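Local coordinates for protein cytochrome P450 (Zobellia galactanivorans, PDB 6G5O) that belongs to the cytochrome P450 family and carries a bound haem (protoporphyrin IX containing iron) in its interior, at residues M260-S265 / S297-A302. Numbering follows the deposited sequence.
Sequences MIRYFS and SANRDA
R262 and N299 face each other where the helix 253-264 ends against the turn that follows the short helix 295-298. The arginine leaves the helix with CG anti to the backbone N (chi1 -175°), runs alongside the asparagine side chain in the opposite direction, CG against CB, and bends at its third torsion, so that NH1 donates to N299 O, 2.7 Å away. This N-H is bent from its acceptor, although the nitrogen lies almost in line with the carbonyl. The same guanidinium forms a salt bridge through NE to E259, and NH1 also binds P308 O; E259 and R262 match the ExxR motif of the P450 K helix, and I261, the residue before R262, touches the haem.

The helix end is tied by a relay. N299 ND2 gives S265 OG a nearly straight bond in the amide plane (2.8 Å, 173°), and S265 OG in turn donates to R262 O over 2.7 Å, from above the carbonyl plane. A water adds a second partner to R262 O at 3.0 Å and accepts from R300 NE at 2.8 Å. R300 NH2 donates to Y263 O (3.1 Å), which lies near the guanidinium plane. Bent at its second torsion, R300 also lays its guanidinium flat on one face of the Y263 ring, centres 4.1 Å apart and planes at 10°, a cation-pi stack with NH2 offset toward the rim near CE1. L6 joins the two groups from outside: its O accepts from R300 NH2 and its N bonds Y263 OH, while V321 N bonds N299 OD1.

The carbonyls of R262 and Y263, which lie in the last turn of the helix, thus find donors in S265, water and R300. Two arginines, probably both charged, share this buried junction, with backbone oxygens, the tyrosine ring and E259 probably offsetting their repulsion.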
ATOM      1  N   MET A 260      -7.917   2.854   9.867  1.00 28.01           N
ATOM      2  CA  MET A 260      -7.923   1.657   9.056  1.00 28.32           C
ATOM      3  C   MET A 260      -6.534   1.329   8.466  1.00 26.65           C
ATOM      4  O   MET A 260      -6.127   0.188   8.484  1.00 25.22           O
ATOM      5  CB  MET A 260      -8.990   1.772   8.012  1.00 32.93           C
ATOM      6  CG  MET A 260     -10.343   1.557   8.672  1.00 37.10           C
ATOM      7  SD  MET A 260     -11.644   1.424   7.481  1.00 41.37           S
ATOM      8  CE  MET A 260     -13.065   1.693   8.576  1.00 45.77           C
ATOM      9  N   ILE A 261      -5.794   2.316   8.011  1.00 22.77           N
ATOM     10  CA  ILE A 261      -4.445   2.028   7.559  1.00 23.71           C
ATOM     11  C   ILE A 261      -3.573   1.476   8.681  1.00 21.74           C
ATOM     12  O   ILE A 261      -2.797   0.579   8.470  1.00 23.41           O
ATOM     13  CB  ILE A 261      -3.775   3.261   6.911  1.00 22.94           C
ATOM     14  CG1 ILE A 261      -4.515   3.648   5.618  1.00 22.91           C
ATOM     15  CG2 ILE A 261      -2.308   2.987   6.628  1.00 22.99           C
ATOM     16  CD1 ILE A 261      -4.702   2.513   4.635  1.00 22.94           C
ATOM     17  N   ARG A 262      -3.679   2.020   9.870  1.00 22.56           N
ATOM     18  CA  ARG A 262      -2.923   1.522  11.032  1.00 24.08           C
ATOM     19  C   ARG A 262      -3.195   0.034  11.329  1.00 24.06           C
ATOM     20  O   ARG A 262      -2.282  -0.799  11.459  1.00 21.66           O
ATOM     21  CB  ARG A 262      -3.298   2.320  12.306  1.00 24.43           C
ATOM     22  CG  ARG A 262      -2.482   1.945  13.541  1.00 24.07           C
ATOM     23  CD  ARG A 262      -3.081   2.508  14.827  1.00 24.68           C
ATOM     24  NE  ARG A 262      -4.391   1.920  15.155  1.00 24.70           N
ATOM     25  CZ  ARG A 262      -4.540   0.761  15.773  1.00 22.77           C
ATOM     26  NH1 ARG A 262      -3.476   0.064  16.142  1.00 24.17           N
ATOM     27  NH2 ARG A 262      -5.750   0.289  15.991  1.00 23.20           N
ATOM     28  N   TYR A 263      -4.477  -0.244  11.500  1.00 24.30           N
ATOM     29  CA  TYR A 263      -4.920  -1.517  11.940  1.00 26.83           C
ATOM     30  C   TYR A 263      -4.704  -2.543  10.855  1.00 27.19           C
ATOM     31  O   TYR A 263      -4.169  -3.604  11.138  1.00 25.88           O
ATOM     32  CB  TYR A 263      -6.392  -1.491  12.335  1.00 29.47           C
ATOM     33  CG  TYR A 263      -6.899  -2.836  12.797  1.00 31.06           C
ATOM     34  CD1 TYR A 263      -6.665  -3.283  14.081  1.00 32.43           C
ATOM     35  CD2 TYR A 263      -7.670  -3.634  11.955  1.00 34.66           C
ATOM     36  CE1 TYR A 263      -7.156  -4.519  14.512  1.00 33.88           C
ATOM     37  CE2 TYR A 263      -8.176  -4.860  12.364  1.00 32.85           C
ATOM     38  CZ  TYR A 263      -7.899  -5.303  13.646  1.00 35.61           C
ATOM     39  OH  TYR A 263      -8.370  -6.522  14.061  1.00 38.82           O
ATOM     40  N   PHE A 264      -5.117  -2.259   9.622  1.00 25.26           N
ATOM     41  CA  PHE A 264      -4.888  -3.228   8.530  1.00 25.61           C
ATOM     42  C   PHE A 264      -3.446  -3.339   8.038  1.00 25.19           C
ATOM     43  O   PHE A 264      -3.025  -4.404   7.617  1.00 27.10           O
ATOM     44  CB  PHE A 264      -5.779  -2.948   7.372  1.00 25.82           C
ATOM     45  CG  PHE A 264      -7.234  -3.038   7.704  1.00 29.46           C
ATOM     46  CD1 PHE A 264      -7.740  -4.113   8.402  1.00 30.45           C
ATOM     47  CD2 PHE A 264      -8.106  -2.084   7.258  1.00 30.95           C
ATOM     48  CE1 PHE A 264      -9.086  -4.210   8.697  1.00 31.24           C
ATOM     49  CE2 PHE A 264      -9.454  -2.192   7.557  1.00 30.90           C
ATOM     50  CZ  PHE A 264      -9.931  -3.226   8.293  1.00 30.20           C
ATOM     51  N   SER A 265      -2.696  -2.251   8.121  1.00 24.52           N
ATOM     52  CA  SER A 265      -1.274  -2.213   7.689  1.00 25.53           C
ATOM     53  C   SER A 265      -1.000  -3.068   6.461  1.00 25.07           C
ATOM     54  O   SER A 265      -0.206  -3.984   6.496  1.00 25.28           O
ATOM     55  CB  SER A 265      -0.341  -2.560   8.855  1.00 25.61           C
ATOM     56  OG  SER A 265      -0.273  -1.504   9.831  1.00 24.76           O
ATOM     57  N   SER A 297       3.553  -4.722  12.934  1.00 29.34           N
ATOM     58  CA  SER A 297       3.851  -4.836  14.364  1.00 29.66           C
ATOM     59  C   SER A 297       3.981  -3.482  15.071  1.00 29.49           C
ATOM     60  O   SER A 297       3.445  -3.304  16.158  1.00 32.38           O
ATOM     61  CB  SER A 297       5.148  -5.621  14.558  1.00 31.82           C
ATOM     62  OG  SER A 297       5.535  -5.688  15.910  1.00 32.78           O
ATOM     63  N   ALA A 298       4.665  -2.526  14.443  1.00 27.34           N
ATOM     64  CA  ALA A 298       4.842  -1.214  15.031  1.00 27.27           C
ATOM     65  C   ALA A 298       3.473  -0.560  15.277  1.00 25.83           C
ATOM     66  O   ALA A 298       3.311   0.123  16.253  1.00 27.08           O
ATOM     67  CB  ALA A 298       5.719  -0.337  14.159  1.00 26.59           C
ATOM     68  N   ASN A 299       2.504  -0.845  14.426  1.00 24.47           N
ATOM     69  CA  ASN A 299       1.212  -0.217  14.465  1.00 25.22           C
ATOM     70  C   ASN A 299       0.268  -0.871  15.489  1.00 26.70           C
ATOM     71  O   ASN A 299      -0.878  -0.424  15.636  1.00 22.25           O
ATOM     72  CB  ASN A 299       0.585  -0.215  13.065  1.00 24.80           C
ATOM     73  CG  ASN A 299       1.104   0.916  12.170  1.00 25.21           C
ATOM     74  OD1 ASN A 299       1.694   1.895  12.642  1.00 25.39           O
ATOM     75  ND2 ASN A 299       0.861   0.796  10.877  1.00 24.08           N
ATOM     76  N   ARG A 300       0.738  -1.943  16.145  1.00 26.84           N
ATOM     77  CA  ARG A 300       0.034  -2.545  17.288  1.00 30.95           C
ATOM     78  C   ARG A 300       0.780  -2.354  18.641  1.00 33.33           C
ATOM     79  O   ARG A 300       0.329  -2.847  19.648  1.00 32.47           O
ATOM     80  CB  ARG A 300      -0.191  -4.049  17.061  1.00 30.45           C
ATOM     81  CG  ARG A 300      -0.902  -4.429  15.781  1.00 31.50           C
ATOM     82  CD  ARG A 300      -2.305  -3.862  15.737  1.00 34.19           C
ATOM     83  NE  ARG A 300      -3.005  -4.339  14.555  1.00 38.08           N
ATOM     84  CZ  ARG A 300      -3.781  -5.415  14.494  1.00 37.44           C
ATOM     85  NH1 ARG A 300      -4.022  -6.137  15.559  1.00 46.16           N
ATOM     86  NH2 ARG A 300      -4.346  -5.763  13.366  1.00 35.19           N
ATOM     87  N   ASP A 301       1.927  -1.673  18.639  1.00 32.93           N
ATOM     88  CA  ASP A 301       2.708  -1.442  19.841  1.00 33.37           C
ATOM     89  C   ASP A 301       1.881  -0.807  20.988  1.00 37.02           C
ATOM     90  O   ASP A 301       1.339   0.301  20.849  1.00 37.63           O
ATOM     91  CB  ASP A 301       3.891  -0.542  19.509  1.00 34.33           C
ATOM     92  CG  ASP A 301       5.000  -0.615  20.548  1.00 34.95           C
ATOM     93  OD1 ASP A 301       4.700  -0.827  21.726  1.00 39.73           O
ATOM     94  OD2 ASP A 301       6.190  -0.434  20.192  1.00 34.19           O
ATOM     95  N   ALA A 302       1.799  -1.495  22.128  1.00 32.96           N
ATOM     96  CA  ALA A 302       0.914  -1.065  23.205  1.00 32.65           C
ATOM     97  C   ALA A 302       1.516   0.037  24.071  1.00 32.24           C
ATOM     98  O   ALA A 302       0.802   0.609  24.876  1.00 29.59           O
ATOM     99  CB  ALA A 302       0.484  -2.232  24.057  1.00 30.40           C
TER
HETATM  100  O   HOH W   1      -1.362  -3.532  12.393  1.00 32.85           O